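Local coordinates for Non-structural protein 9 (Avian infectious bronchitis virus, PDB 5C94), which probably binds single-stranded RNA as a homodimer, serving as an accessory subunit of the coronavirus replicase, at residues E8-V20 with V30-S42. Numbering follows the deposited sequence.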
# COMPACT_ATOMS: atom_id res chain seq x y z
N GLU A 8 10.87 -7.76 6.83
CA GLU A 8 10.49 -8.41 8.07
C GLU A 8 9.21 -7.92 8.71
O GLU A 8 8.25 -8.68 8.86
CB GLU A 8 11.59 -8.26 9.13
N LEU A 9 9.20 -6.64 9.07
CA LEU A 9 8.25 -6.12 10.05
C LEU A 9 6.98 -5.63 9.34
O LEU A 9 7.03 -4.69 8.55
CB LEU A 9 8.87 -5.01 10.89
CG LEU A 9 8.44 -4.99 12.34
CD1 LEU A 9 8.42 -6.40 12.92
CD2 LEU A 9 9.39 -4.09 13.12
N MET A 10 5.85 -6.28 9.62
CA MET A 10 4.64 -5.94 8.88
C MET A 10 3.82 -4.84 9.54
O MET A 10 3.48 -4.91 10.73
CB MET A 10 3.74 -7.16 8.65
CG MET A 10 2.54 -6.80 7.76
SD MET A 10 1.70 -8.16 6.92
CE MET A 10 0.27 -8.32 7.99
N PRO A 11 3.51 -3.82 8.75
CA PRO A 11 2.70 -2.66 9.14
C PRO A 11 1.20 -2.98 9.12
O PRO A 11 0.73 -3.77 8.30
CB PRO A 11 3.07 -1.60 8.11
CG PRO A 11 3.61 -2.38 6.93
CD PRO A 11 4.16 -3.65 7.44
N HIS A 12 0.45 -2.37 10.04
CA HIS A 12 -0.96 -2.69 10.20
C HIS A 12 -1.85 -1.47 10.10
O HIS A 12 -1.74 -0.52 10.90
CB HIS A 12 -1.18 -3.39 11.54
CG HIS A 12 -0.38 -4.64 11.70
ND1 HIS A 12 -0.45 -5.69 10.82
CD2 HIS A 12 0.52 -4.99 12.65
CE1 HIS A 12 0.38 -6.64 11.21
NE2 HIS A 12 0.98 -6.25 12.32
N GLY A 13 -2.74 -1.49 9.11
CA GLY A 13 -3.77 -0.49 8.97
C GLY A 13 -3.23 0.82 8.44
O GLY A 13 -2.02 1.04 8.43
N VAL A 14 -4.13 1.67 7.97
CA VAL A 14 -3.77 3.02 7.60
C VAL A 14 -4.80 3.92 8.26
O VAL A 14 -5.99 3.77 8.05
CB VAL A 14 -3.78 3.26 6.07
CG1 VAL A 14 -3.58 4.74 5.76
CG2 VAL A 14 -2.72 2.40 5.37
N LYS A 15 -4.32 4.85 9.08
CA LYS A 15 -5.21 5.78 9.75
C LYS A 15 -4.89 7.22 9.36
O LYS A 15 -3.86 7.51 8.75
CB LYS A 15 -5.11 5.61 11.26
CG LYS A 15 -5.79 4.35 11.80
CD LYS A 15 -5.44 4.16 13.26
CE LYS A 15 -6.39 3.23 13.98
NZ LYS A 15 -5.99 3.11 15.40
N THR A 16 -5.79 8.11 9.74
CA THR A 16 -5.78 9.49 9.31
C THR A 16 -5.98 10.41 10.50
O THR A 16 -6.79 10.11 11.37
CB THR A 16 -6.88 9.70 8.22
OG1 THR A 16 -6.27 9.58 6.93
CG2 THR A 16 -7.56 11.01 8.33
N LYS A 17 -5.21 11.50 10.58
CA LYS A 17 -5.48 12.54 11.58
C LYS A 17 -4.92 13.88 11.10
O LYS A 17 -4.08 13.92 10.19
CB LYS A 17 -4.89 12.16 12.96
CG LYS A 17 -3.38 12.35 13.10
CD LYS A 17 -2.83 11.76 14.41
CE LYS A 17 -1.30 11.53 14.33
NZ LYS A 17 -0.72 10.79 15.51
N ALA A 18 -5.41 14.98 11.67
CA ALA A 18 -4.89 16.28 11.28
C ALA A 18 -3.49 16.46 11.82
O ALA A 18 -3.12 15.85 12.83
CB ALA A 18 -5.78 17.40 11.78
N CYS A 19 -2.73 17.29 11.12
CA CYS A 19 -1.42 17.73 11.58
C CYS A 19 -1.19 19.08 10.97
O CYS A 19 -2.08 19.61 10.30
CB CYS A 19 -0.32 16.77 11.17
SG CYS A 19 -0.06 16.68 9.38
N VAL A 20 0.00 19.62 11.17
CA VAL A 20 0.36 20.91 10.59
C VAL A 20 1.64 20.75 9.79
O VAL A 20 2.44 19.85 10.05
CB VAL A 20 0.54 22.01 11.68
CG1 VAL A 20 -0.77 22.29 12.38
CG2 VAL A 20 1.57 21.58 12.71
N VAL A 30 0.16 25.37 8.19
CA VAL A 30 -0.79 24.84 7.23
C VAL A 30 -1.39 23.52 7.69
O VAL A 30 -0.71 22.49 7.66
CB VAL A 30 -0.16 24.65 5.85
CG1 VAL A 30 -1.20 24.15 4.82
CG2 VAL A 30 0.47 25.95 5.39
N GLU A 31 -2.65 23.55 8.11
CA GLU A 31 -3.32 22.34 8.58
C GLU A 31 -3.38 21.36 7.45
O GLU A 31 -3.74 21.72 6.33
CB GLU A 31 -4.73 22.63 9.11
CG GLU A 31 -5.37 21.44 9.85
CD GLU A 31 -6.75 21.77 10.40
OE1 GLU A 31 -6.86 22.73 11.19
OE2 GLU A 31 -7.72 21.06 10.05
N SER A 32 -2.99 20.12 7.73
CA SER A 32 -2.94 19.10 6.71
C SER A 32 -3.40 17.79 7.30
O SER A 32 -3.68 17.71 8.49
CB SER A 32 -1.52 18.96 6.14
OG SER A 32 -0.92 20.22 5.92
N LYS A 33 -3.47 16.79 6.44
CA LYS A 33 -3.91 15.45 6.80
C LYS A 33 -2.71 14.51 6.75
O LYS A 33 -2.01 14.43 5.73
CB LYS A 33 -5.00 15.00 5.81
CG LYS A 33 -5.80 13.78 6.23
CD LYS A 33 -6.31 13.08 4.98
CE LYS A 33 -7.76 12.69 5.09
NZ LYS A 33 -8.60 13.90 5.19
N CYS A 34 -2.43 13.79 7.84
CA CYS A 34 -1.35 12.81 7.79
C CYS A 34 -1.85 11.36 7.81
O CYS A 34 -2.91 11.06 8.35
CB CYS A 34 -0.34 13.06 8.92
SG CYS A 34 -0.68 12.33 10.51
N TYR A 35 -1.09 10.48 7.19
CA TYR A 35 -1.42 9.07 7.12
C TYR A 35 -0.42 8.32 7.98
O TYR A 35 0.80 8.56 7.90
CB TYR A 35 -1.37 8.56 5.67
CG TYR A 35 -2.49 9.10 4.81
CD1 TYR A 35 -2.53 10.45 4.44
CD2 TYR A 35 -3.52 8.27 4.36
CE1 TYR A 35 -3.57 10.95 3.66
CE2 TYR A 35 -4.55 8.76 3.58
CZ TYR A 35 -4.58 10.10 3.24
OH TYR A 35 -5.61 10.58 2.46
N TYR A 36 -0.92 7.43 8.83
CA TYR A 36 -0.01 6.63 9.63
C TYR A 36 -0.46 5.18 9.76
O TYR A 36 -1.65 4.84 9.69
CB TYR A 36 0.18 7.26 11.01
CG TYR A 36 -1.05 7.41 11.89
CD1 TYR A 36 -1.97 8.42 11.66
CD2 TYR A 36 -1.25 6.57 12.98
CE1 TYR A 36 -3.10 8.57 12.47
CE2 TYR A 36 -2.37 6.71 13.80
CZ TYR A 36 -3.29 7.72 13.54
OH TYR A 36 -4.41 7.88 14.34
N THR A 37 0.53 4.32 9.92
CA THR A 37 0.23 2.93 10.10
C THR A 37 0.73 2.51 11.48
O THR A 37 1.25 3.34 12.24
CB THR A 37 0.86 2.08 9.00
OG1 THR A 37 0.48 0.72 9.19
CG2 THR A 37 2.39 2.22 9.00
N SER A 38 0.54 1.25 11.83
CA SER A 38 1.02 0.76 13.11
C SER A 38 2.09 -0.30 12.87
O SER A 38 1.87 -1.25 12.11
CB SER A 38 -0.13 0.20 13.94
OG SER A 38 0.32 -0.20 15.23
N ILE A 39 3.25 -0.13 13.50
CA ILE A 39 4.30 -1.13 13.40
C ILE A 39 4.86 -1.45 14.78
O ILE A 39 5.34 -0.55 15.47
CB ILE A 39 5.44 -0.65 12.49
CG1 ILE A 39 4.89 -0.23 11.12
CG2 ILE A 39 6.49 -1.73 12.38
CD1 ILE A 39 5.92 0.42 10.20
N SER A 40 4.79 -2.72 15.17
CA SER A 40 5.19 -3.15 16.52
C SER A 40 4.48 -2.38 17.63
O SER A 40 5.11 -1.92 18.59
CB SER A 40 6.70 -3.02 16.70
OG SER A 40 7.37 -3.86 15.79
N GLY A 41 3.16 -2.23 17.47
CA GLY A 41 2.31 -1.58 18.44
C GLY A 41 2.48 -0.08 18.54
O GLY A 41 1.99 0.56 19.47
N SER A 42 3.18 0.49 17.57
CA SER A 42 3.49 1.91 17.60
C SER A 42 3.12 2.56 16.29
O SER A 42 3.29 1.97 15.23
CB SER A 42 4.97 2.14 17.91
OG SER A 42 5.24 1.95 19.29
O HOH W 1 -7.04 8.90 13.71
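Lys15 and Lys17 sandwich the ring of Tyr36 between them. From one face comes Lys15 CB, a CH-pi contact 3.8 Å from the ring centroid; over the opposite face Lys17 NZ makes a cation-pi contact, 4.5 Å from the same centroid and only 12° off the normal. CG of Tyr36 sits between its backbone N and carbonyl carbon (chi1 61°), which swings the ring across the neighbouring strand, and the extended chain of Lys17 passes it at about a right angle. A water joins Tyr36 OH to Thr16 O and so ties the far end of the ring to the opposite backbone.

Beneath these side chains run paired antiparallel backbone hydrogen bonds, linking Lys15 with Tyr36, Lys17 with Cys34, Cys19 with Ser32 and, beyond a bulge, His12 with Ser38. The two strands form a long, twisted beta hairpin within the barrel-like, antiparallel sheet of the nsp9 fold, flanked by strands 57-61 and 42-50. Between His12 and Lys15 the register slips by one residue, a beta bulge in which Gly13 and Val14 face Thr37; the positive phi of Gly13 suits glycine. There a side-chain donor joins the backbone ladder: Thr37 OG1, anti to the backbone N (chi1 -177°), gives a short 2.6 Å hydrogen bond to Gly13 O in the carbonyl plane.

Side-chain packing divides between the two sheet faces. Cys19 SG lies 3.7 Å from Cys34 CB, while Cys34 SG rests against Lys17 CG; both cysteines are buried. On the other face Val14 CG1 meets the edge of the Tyr35 ring at CD2, 3.8 Å away, and Thr16 OG1 lies over one ring face, offset toward the rim. Helix 99-109 packs on Val14 through Met104, which also touches Pro11 and Thr37. Farther along, Pro11 CB reaches Ile39 CG1 at 3.8 Å, where the type I' turn to Ser42 begins.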